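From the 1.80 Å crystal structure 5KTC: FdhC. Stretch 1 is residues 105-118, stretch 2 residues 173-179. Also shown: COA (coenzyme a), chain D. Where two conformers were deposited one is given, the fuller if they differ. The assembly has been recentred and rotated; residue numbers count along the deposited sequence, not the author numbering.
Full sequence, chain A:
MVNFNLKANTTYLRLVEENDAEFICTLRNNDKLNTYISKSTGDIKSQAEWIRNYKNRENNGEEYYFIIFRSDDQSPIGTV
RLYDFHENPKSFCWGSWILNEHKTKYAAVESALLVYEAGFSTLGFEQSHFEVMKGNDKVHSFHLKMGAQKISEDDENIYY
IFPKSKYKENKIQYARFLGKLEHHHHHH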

ATOM      1  N   LYS A 105      14.551  -5.285   0.750  1.00 21.68           N
ATOM      2  CA  LYS A 105      15.122  -4.114   0.050  1.00 22.80           C
ATOM      3  C   LYS A 105      14.093  -3.414  -0.863  1.00 20.73           C
ATOM      4  O   LYS A 105      13.994  -2.179  -0.851  1.00 21.83           O
ATOM      5  CB  LYS A 105      16.291  -4.534  -0.814  1.00 25.34           C
ATOM      6  CG  LYS A 105      17.085  -3.364  -1.345  1.00 27.37           C
ATOM      7  CD  LYS A 105      18.398  -3.886  -1.925  1.00 32.66           C
ATOM      8  CE  LYS A 105      19.199  -2.776  -2.603  1.00 34.66           C
ATOM      9  NZ  LYS A 105      19.623  -1.682  -1.677  1.00 33.80           N
ATOM     10  N   TYR A 106      13.382  -4.240  -1.625  1.00 17.81           N
ATOM     11  CA  TYR A 106      12.454  -3.787  -2.620  1.00 19.65           C
ATOM     12  C   TYR A 106      10.997  -3.939  -2.167  1.00 16.08           C
ATOM     13  O   TYR A 106      10.113  -3.887  -3.000  1.00 16.01           O
ATOM     14  CB  TYR A 106      12.696  -4.520  -3.989  1.00 21.25           C
ATOM     15  CG  TYR A 106      14.121  -4.276  -4.493  1.00 24.68           C
ATOM     16  CD1 TYR A 106      14.566  -2.986  -4.754  1.00 27.83           C
ATOM     17  CD2 TYR A 106      15.034  -5.322  -4.663  1.00 27.66           C
ATOM     18  CE1 TYR A 106      15.879  -2.734  -5.159  1.00 28.87           C
ATOM     19  CE2 TYR A 106      16.355  -5.069  -5.060  1.00 26.02           C
ATOM     20  CZ  TYR A 106      16.763  -3.793  -5.314  1.00 30.21           C
ATOM     21  OH  TYR A 106      18.065  -3.514  -5.694  1.00 33.56           O
ATOM     22  N   ALA A 107      10.755  -4.122  -0.875  1.00 14.63           N
ATOM     23  CA  ALA A 107       9.365  -4.204  -0.369  1.00 13.94           C
ATOM     24  C   ALA A 107       8.466  -3.055  -0.829  1.00 13.64           C
ATOM     25  O   ALA A 107       7.249  -3.233  -1.033  1.00 11.92           O
ATOM     26  CB  ALA A 107       9.384  -4.224   1.153  1.00 13.14           C
ATOM     27  N   ALA A 108       9.051  -1.859  -0.897  1.00 13.39           N
ATOM     28  CA  ALA A 108       8.263  -0.652  -1.280  1.00 13.86           C
ATOM     29  C   ALA A 108       7.696  -0.835  -2.687  1.00 13.57           C
ATOM     30  O   ALA A 108       6.500  -0.632  -2.942  1.00 13.71           O
ATOM     31  CB  ALA A 108       9.100   0.627  -1.153  1.00 13.08           C
ATOM     32  N   VAL A 109       8.546  -1.284  -3.601  1.00 13.89           N
ATOM     33  CA  VAL A 109       8.102  -1.550  -4.986  1.00 13.76           C
ATOM     34  C   VAL A 109       7.074  -2.669  -5.021  1.00 12.41           C
ATOM     35  O   VAL A 109       6.025  -2.563  -5.698  1.00 12.90           O
ATOM     36  CB  VAL A 109       9.286  -1.892  -5.937  1.00 14.58           C
ATOM     37  CG1 VAL A 109       8.798  -2.136  -7.328  1.00 15.71           C
ATOM     38  CG2 VAL A 109      10.330  -0.815  -5.913  1.00 14.50           C
ATOM     39  N   GLU A 110       7.354  -3.765  -4.332  1.00 12.88           N
ATOM     40  CA  GLU A 110       6.446  -4.905  -4.422  1.00 13.04           C
ATOM     41  C   GLU A 110       5.029  -4.585  -3.857  1.00 12.21           C
ATOM     42  O   GLU A 110       3.990  -4.940  -4.421  1.00 11.10           O
ATOM     43  CB  GLU A 110       7.026  -6.085  -3.608  1.00 14.16           C
ATOM     44  CG  GLU A 110       8.328  -6.655  -4.199  1.00 16.60           C
ATOM     45  CD  GLU A 110       8.876  -7.863  -3.473  1.00 18.46           C
ATOM     46  OE1 GLU A 110       8.207  -8.494  -2.645  1.00 20.94           O
ATOM     47  OE2 GLU A 110       9.992  -8.229  -3.818  1.00 19.11           O
ATOM     48  N   SER A 111       5.057  -3.939  -2.703  1.00 11.97           N
ATOM     49  CA  SER A 111       3.784  -3.602  -1.982  1.00 11.51           C
ATOM     50  C   SER A 111       2.964  -2.597  -2.779  1.00 10.73           C
ATOM     51  O   SER A 111       1.742  -2.783  -2.937  1.00 11.82           O
ATOM     52  CB  SER A 111       4.062  -3.149  -0.553  1.00 10.90           C
ATOM     53  OG  SER A 111       4.855  -2.007  -0.455  1.00 10.87           O
ATOM     54  N   ALA A 112       3.618  -1.595  -3.386  1.00 11.00           N
ATOM     55  CA  ALA A 112       2.884  -0.670  -4.235  1.00 11.43           C
ATOM     56  C   ALA A 112       2.189  -1.419  -5.431  1.00 11.90           C
ATOM     57  O   ALA A 112       0.979  -1.230  -5.732  1.00 10.42           O
ATOM     58  CB  ALA A 112       3.800   0.489  -4.738  1.00 12.03           C
ATOM     59  N   LEU A 113       2.943  -2.334  -6.051  1.00 12.45           N
ATOM     60  CA  LEU A 113       2.427  -3.060  -7.160  1.00 12.82           C
ATOM     61  C   LEU A 113       1.260  -3.935  -6.751  1.00 11.90           C
ATOM     62  O   LEU A 113       0.311  -4.082  -7.500  1.00 13.24           O
ATOM     63  CB  LEU A 113       3.529  -3.910  -7.851  1.00 13.38           C
ATOM     64  CG  LEU A 113       4.627  -3.063  -8.464  1.00 14.06           C
ATOM     65  CD1 LEU A 113       5.852  -3.956  -8.784  1.00 14.10           C
ATOM     66  CD2 LEU A 113       4.075  -2.315  -9.703  1.00 14.30           C
ATOM     67  N   LEU A 114       1.312  -4.507  -5.561  1.00 11.55           N
ATOM     68  CA  LEU A 114       0.292  -5.392  -5.139  1.00 11.26           C
ATOM     69  C   LEU A 114      -0.920  -4.572  -4.808  1.00 11.40           C
ATOM     70  O   LEU A 114      -2.048  -5.019  -5.030  1.00 11.87           O
ATOM     71  CB  LEU A 114       0.753  -6.212  -3.952  1.00 12.05           C
ATOM     72  CG  LEU A 114       1.785  -7.327  -4.242  1.00 12.78           C
ATOM     73  CD1 LEU A 114       2.255  -7.945  -2.924  1.00 13.10           C
ATOM     74  CD2 LEU A 114       1.240  -8.375  -5.204  1.00 12.53           C
ATOM     75  N   VAL A 115      -0.716  -3.385  -4.268  1.00 11.40           N
ATOM     76  CA  VAL A 115      -1.895  -2.457  -4.090  1.00 11.73           C
ATOM     77  C   VAL A 115      -2.645  -2.248  -5.377  1.00 11.51           C
ATOM     78  O   VAL A 115      -3.888  -2.310  -5.397  1.00 10.94           O
ATOM     79  CB  VAL A 115      -1.520  -1.105  -3.483  1.00 11.36           C
ATOM     80  CG1 VAL A 115      -2.627  -0.046  -3.703  1.00 11.99           C
ATOM     81  CG2 VAL A 115      -1.097  -1.284  -2.031  1.00 10.93           C
ATOM     82  N   TYR A 116      -1.902  -1.919  -6.438  1.00 11.57           N
ATOM     83  CA  TYR A 116      -2.544  -1.682  -7.712  1.00 11.64           C
ATOM     84  C   TYR A 116      -3.173  -2.956  -8.302  1.00 12.53           C
ATOM     85  O   TYR A 116      -4.206  -2.856  -8.948  1.00 13.79           O
ATOM     86  CB  TYR A 116      -1.539  -1.028  -8.697  1.00 12.00           C
ATOM     87  CG  TYR A 116      -1.089   0.335  -8.242  1.00 11.95           C
ATOM     88  CD1 TYR A 116      -2.029   1.313  -7.836  1.00 12.54           C
ATOM     89  CD2 TYR A 116       0.237   0.721  -8.258  1.00 13.15           C
ATOM     90  CE1 TYR A 116      -1.653   2.579  -7.482  1.00 12.27           C
ATOM     91  CE2 TYR A 116       0.623   1.976  -7.839  1.00 12.86           C
ATOM     92  CZ  TYR A 116      -0.327   2.909  -7.472  1.00 12.78           C
ATOM     93  OH  TYR A 116       0.002   4.169  -7.045  1.00 11.68           O
ATOM     94  N   GLU A 117      -2.565  -4.117  -8.103  1.00 12.80           N
ATOM     95  CA  GLU A 117      -3.162  -5.431  -8.482  0.50 13.11           C
ATOM     96  C   GLU A 117      -4.546  -5.537  -7.766  1.00 13.10           C
ATOM     97  O   GLU A 117      -5.581  -5.845  -8.366  1.00 12.79           O
ATOM     98  CB  GLU A 117      -2.164  -6.591  -8.106  0.50 14.04           C
ATOM     99  CG  GLU A 117      -2.146  -7.885  -8.946  0.50 15.40           C
ATOM    100  CD  GLU A 117      -1.160  -8.987  -8.450  0.50 16.25           C
ATOM    101  OE1 GLU A 117      -1.696  -9.996  -7.940  0.50 17.50           O
ATOM    102  OE2 GLU A 117       0.116  -8.903  -8.560  0.50 14.49           O
ATOM    103  N   ALA A 118      -4.546  -5.255  -6.467  1.00 13.82           N
ATOM    104  CA  ALA A 118      -5.780  -5.395  -5.682  1.00 14.45           C
ATOM    105  C   ALA A 118      -6.853  -4.457  -6.168  1.00 15.84           C
ATOM    106  O   ALA A 118      -8.037  -4.847  -6.389  1.00 17.52           O
ATOM    107  CB  ALA A 118      -5.497  -5.179  -4.227  1.00 14.95           C
ATOM    108  N   GLN A 173       6.860  -4.238 -17.333  1.00 20.11           N
ATOM    109  CA  GLN A 173       8.111  -3.602 -16.964  1.00 21.13           C
ATOM    110  C   GLN A 173       8.572  -4.020 -15.574  1.00 19.32           C
ATOM    111  O   GLN A 173       9.756  -4.142 -15.308  1.00 15.39           O
ATOM    112  CB  GLN A 173       7.931  -2.104 -16.977  1.00 23.00           C
ATOM    113  CG  GLN A 173       9.233  -1.411 -16.674  1.00 25.57           C
ATOM    114  CD  GLN A 173       9.149   0.078 -16.797  1.00 27.53           C
ATOM    115  OE1 GLN A 173       8.244   0.630 -17.420  1.00 25.71           O
ATOM    116  NE2 GLN A 173      10.105   0.748 -16.188  1.00 30.22           N
ATOM    117  N   TYR A 174       7.607  -4.171 -14.672  1.00 16.50           N
ATOM    118  CA  TYR A 174       7.908  -4.496 -13.267  1.00 17.51           C
ATOM    119  C   TYR A 174       7.635  -5.981 -12.915  1.00 17.02           C
ATOM    120  O   TYR A 174       7.584  -6.341 -11.719  1.00 14.66           O
ATOM    121  CB  TYR A 174       7.089  -3.607 -12.330  1.00 17.65           C
ATOM    122  CG  TYR A 174       7.506  -2.174 -12.271  1.00 17.95           C
ATOM    123  CD1 TYR A 174       7.148  -1.253 -13.261  1.00 17.25           C
ATOM    124  CD2 TYR A 174       8.314  -1.752 -11.247  1.00 18.70           C
ATOM    125  CE1 TYR A 174       7.556   0.100 -13.188  1.00 18.13           C
ATOM    126  CE2 TYR A 174       8.730  -0.425 -11.159  1.00 19.90           C
ATOM    127  CZ  TYR A 174       8.341   0.498 -12.131  1.00 18.57           C
ATOM    128  OH  TYR A 174       8.784   1.771 -11.948  1.00 20.46           O
ATOM    129  N   ALA A 175       7.530  -6.845 -13.926  1.00 15.40           N
ATOM    130  CA  ALA A 175       7.287  -8.276 -13.694  1.00 16.57           C
ATOM    131  C   ALA A 175       8.320  -8.913 -12.773  1.00 15.98           C
ATOM    132  O   ALA A 175       7.959  -9.813 -12.023  1.00 18.20           O
ATOM    133  CB  ALA A 175       7.215  -9.061 -15.012  1.00 16.83           C
ATOM    134  N   ARG A 176       9.583  -8.484 -12.856  1.00 15.61           N
ATOM    135  CA  ARG A 176      10.659  -9.058 -12.035  1.00 16.36           C
ATOM    136  C   ARG A 176      10.410  -8.889 -10.504  1.00 18.44           C
ATOM    137  O   ARG A 176      11.025  -9.584  -9.681  1.00 17.76           O
ATOM    138  CB  ARG A 176      12.038  -8.484 -12.390  1.00 16.49           C
ATOM    139  CG  ARG A 176      12.250  -7.036 -12.070  1.00 16.84           C
ATOM    140  CD  ARG A 176      13.557  -6.618 -12.621  1.00 17.34           C
ATOM    141  NE  ARG A 176      13.785  -5.224 -12.483  1.00 17.28           N
ATOM    142  CZ  ARG A 176      14.422  -4.627 -11.493  1.00 19.08           C
ATOM    143  NH1 ARG A 176      14.929  -5.317 -10.467  1.00 23.09           N
ATOM    144  NH2 ARG A 176      14.533  -3.306 -11.541  1.00 20.05           N
ATOM    145  N   PHE A 177       9.623  -7.887 -10.129  1.00 17.66           N
ATOM    146  CA  PHE A 177       9.323  -7.656  -8.722  1.00 17.37           C
ATOM    147  C   PHE A 177       8.165  -8.522  -8.204  1.00 17.13           C
ATOM    148  O   PHE A 177       7.996  -8.687  -6.997  1.00 15.98           O
ATOM    149  CB  PHE A 177       8.987  -6.178  -8.510  1.00 17.11           C
ATOM    150  CG  PHE A 177      10.147  -5.254  -8.666  1.00 17.34           C
ATOM    151  CD1 PHE A 177      11.028  -5.058  -7.620  1.00 18.11           C
ATOM    152  CD2 PHE A 177      10.304  -4.551  -9.834  1.00 18.23           C
ATOM    153  CE1 PHE A 177      12.092  -4.197  -7.719  1.00 18.13           C
ATOM    154  CE2 PHE A 177      11.356  -3.671  -9.953  1.00 18.33           C
ATOM    155  CZ  PHE A 177      12.253  -3.495  -8.900  1.00 19.17           C
ATOM    156  N   LEU A 178       7.352  -9.041  -9.110  1.00 17.80           N
ATOM    157  CA  LEU A 178       6.143  -9.704  -8.755  1.00 18.69           C
ATOM    158  C   LEU A 178       6.272 -11.211  -8.675  1.00 21.50           C
ATOM    159  O   LEU A 178       5.447 -11.871  -8.026  1.00 21.61           O
ATOM    160  CB  LEU A 178       5.082  -9.322  -9.733  1.00 21.14           C
ATOM    161  CG  LEU A 178       4.583  -7.876  -9.595  1.00 24.77           C
ATOM    162  CD1 LEU A 178       3.828  -7.474 -10.865  1.00 28.76           C
ATOM    163  CD2 LEU A 178       3.630  -7.714  -8.433  1.00 23.29           C
ATOM    164  N   GLY A 179       7.296 -11.781  -9.304  1.00 21.04           N
ATOM    165  CA  GLY A 179       7.429 -13.230  -9.365  1.00 20.26           C
ATOM    166  C   GLY A 179       8.704 -13.556 -10.098  1.00 19.39           C
ATOM    167  O   GLY A 179       9.452 -12.634 -10.459  1.00 17.76           O
TER
HETATM  168  N1A COA D 203      12.027   0.874  -9.966  1.00 21.36           N
HETATM  169  C2A COA D 203      13.083   0.194  -9.460  1.00 22.56           C
HETATM  170  N3A COA D 203      13.518   0.361  -8.209  1.00 21.05           N
HETATM  171  C4A COA D 203      12.831   1.157  -7.402  1.00 22.19           C
HETATM  172  C5A COA D 203      11.637   1.897  -7.879  1.00 22.86           C
HETATM  173  C6A COA D 203      11.259   1.711  -9.259  1.00 21.38           C
HETATM  174  N6A COA D 203      10.211   2.339  -9.784  1.00 21.30           N
HETATM  175  N7A COA D 203      11.174   2.603  -6.856  1.00 24.35           N
HETATM  176  C8A COA D 203      11.994   2.365  -5.812  1.00 23.51           C
HETATM  177  N9A COA D 203      12.991   1.504  -6.151  1.00 24.23           N
HETATM  178  C1B COA D 203      14.060   0.983  -5.271  1.00 25.02           C
HETATM  179  C2B COA D 203      14.639   2.131  -4.434  1.00 28.72           C
HETATM  180  O2B COA D 203      15.687   2.848  -5.107  1.00 32.21           O
HETATM  181  C3B COA D 203      15.069   1.425  -3.194  1.00 28.81           C
HETATM  182  O3B COA D 203      16.297   0.753  -3.489  1.00 37.87           O
HETATM  183  P3B COA D 203      17.682   1.294  -2.876  1.00 42.64           P
HETATM  184  O7A COA D 203      17.842   0.384  -1.652  1.00 41.70           O
HETATM  185  O8A COA D 203      18.484   0.904  -4.086  1.00 44.57           O
HETATM  186  O9A COA D 203      17.509   2.761  -2.573  1.00 35.90           O
HETATM  187  C4B COA D 203      13.995   0.376  -3.005  1.00 26.12           C
HETATM  188  O4B COA D 203      13.502   0.066  -4.318  1.00 24.32           O
HETATM  189  C5B COA D 203      12.928   0.782  -2.009  1.00 24.45           C
HETATM  190  O5B COA D 203      12.318   1.988  -2.413  1.00 22.22           O
HETATM  191  P1A COA D 203      12.365   3.249  -1.462  1.00 23.98           P
HETATM  192  O1A COA D 203      11.855   4.437  -2.250  1.00 22.72           O
HETATM  193  O2A COA D 203      13.591   3.338  -0.595  1.00 24.42           O
HETATM  194  O3A COA D 203      11.150   3.047  -0.412  1.00 20.50           O
HETATM  195  P2A COA D 203      11.121   2.750   1.116  1.00 19.95           P
HETATM  196  O4A COA D 203      11.730   1.426   1.492  1.00 20.90           O
HETATM  197  O5A COA D 203      11.599   3.939   1.930  1.00 20.17           O
HETATM  198  O6A COA D 203       9.558   2.577   1.389  1.00 19.33           O
HETATM  199  CBP COA D 203       7.839   3.909   2.488  1.00 16.58           C
HETATM  200  CCP COA D 203       8.721   3.719   1.242  1.00 17.50           C
HETATM  201  CDP COA D 203       7.032   5.164   2.263  1.00 16.17           C
HETATM  202  CEP COA D 203       6.903   2.718   2.668  1.00 15.68           C
HETATM  203  CAP COA D 203       8.750   4.042   3.733  1.00 15.82           C
HETATM  204  OAP COA D 203       9.797   4.998   3.363  1.00 16.17           O
HETATM  205  C9P COA D 203       8.040   4.428   4.967  1.00 16.07           C
HETATM  206  O9P COA D 203       7.418   3.659   5.732  1.00 14.99           O
HETATM  207  N8P COA D 203       8.096   5.750   5.225  1.00 15.66           N
HETATM  208  C7P COA D 203       7.449   6.287   6.362  1.00 15.75           C
HETATM  209  C6P COA D 203       5.941   6.309   6.325  1.00 16.21           C
HETATM  210  C5P COA D 203       5.476   7.204   5.204  1.00 17.03           C
HETATM  211  O5P COA D 203       5.945   8.352   5.116  1.00 19.49           O
HETATM  212  N4P COA D 203       4.613   6.685   4.354  1.00 17.54           N
HETATM  213  C3P COA D 203       4.186   7.399   3.147  1.00 17.96           C
HETATM  214  C2P COA D 203       3.158   8.506   3.450  1.00 17.47           C
HETATM  215  S1P COA D 203       2.903   9.507   1.938  1.00 18.16           S

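Stretch 1 is a regular helix from A107 onward, with Y106 at the N-cap position, and its ladder of i to i+4 bonds runs unbroken from E110 N to Y106 O (3.1 Å) through A118 N to L114 O (2.9 Å). S111 adds a side-chain bond to the same ladder, OG to A107 O at 2.8 Å. Stretch 2 is much less regular. Y174 leaves helical phi/psi, and the chain after it turns through short-range bonds, F177 N to Y174 O (3.0 Å) and L178 N to A175 O (3.1 Å), with a weak bond from G179 N to A175 O at 3.4 Å. The backbones come closest at E110 and F177, whose CA atoms are 5.9 Å apart. No hydrogen bond crosses between the stretches, so the contact rests on packing.

The first rule is one of spacing. V109, L113 and E117 follow one another at intervals of four, and all three direct CA-to-CB toward stretch 2; Y106, three residues before V109, does the same. Against this stripe, stretch 2 sets Y174, F177 and L178.

F177 is the centrepiece, with the largest covered area of any residue here. V109 CG1 sits 3.6 Å from the centroid of its ring and only 9° off the normal, a well-centred CH-pi contact. The ring's edge is turned toward the face of Y106 in an offset edge-to-face pair, centroids 5.8 Å apart and planes at 75°, while Y106 CB approaches F177 CE1 at 3.8 Å. One aromatic ring thus serves a methyl with its face and a second ring with its edge.

L113 touches all three contact residues of stretch 2. Its CD1 packs against Y174 CB at 3.8 Å and F177 CB at 3.9 Å, and its CB meets L178 CD2 at 3.8 Å. L178 starts sideways, but its end comes nearer, and CD2 also reaches L114 CD2 at 4.1 Å and E117 OE2 at 3.7 Å. E110 runs its aliphatic part past the backbone, CG lying 3.5 Å from F177 O, while its carboxylate oxygens are hydrogen-bonded elsewhere in the structure.

Several of these residues also touch coenzyme A. V109 divides its two methyls: CG1 lies over F177, while CG2 comes within 3.5 Å of COA C4A in the adenine. The adenine amino group, COA N6A, donates a hydrogen bond to Y174 OH at 2.7 Å. K105, outside the contact between the stretches, bonds COA O7A through NZ at 2.7 Å.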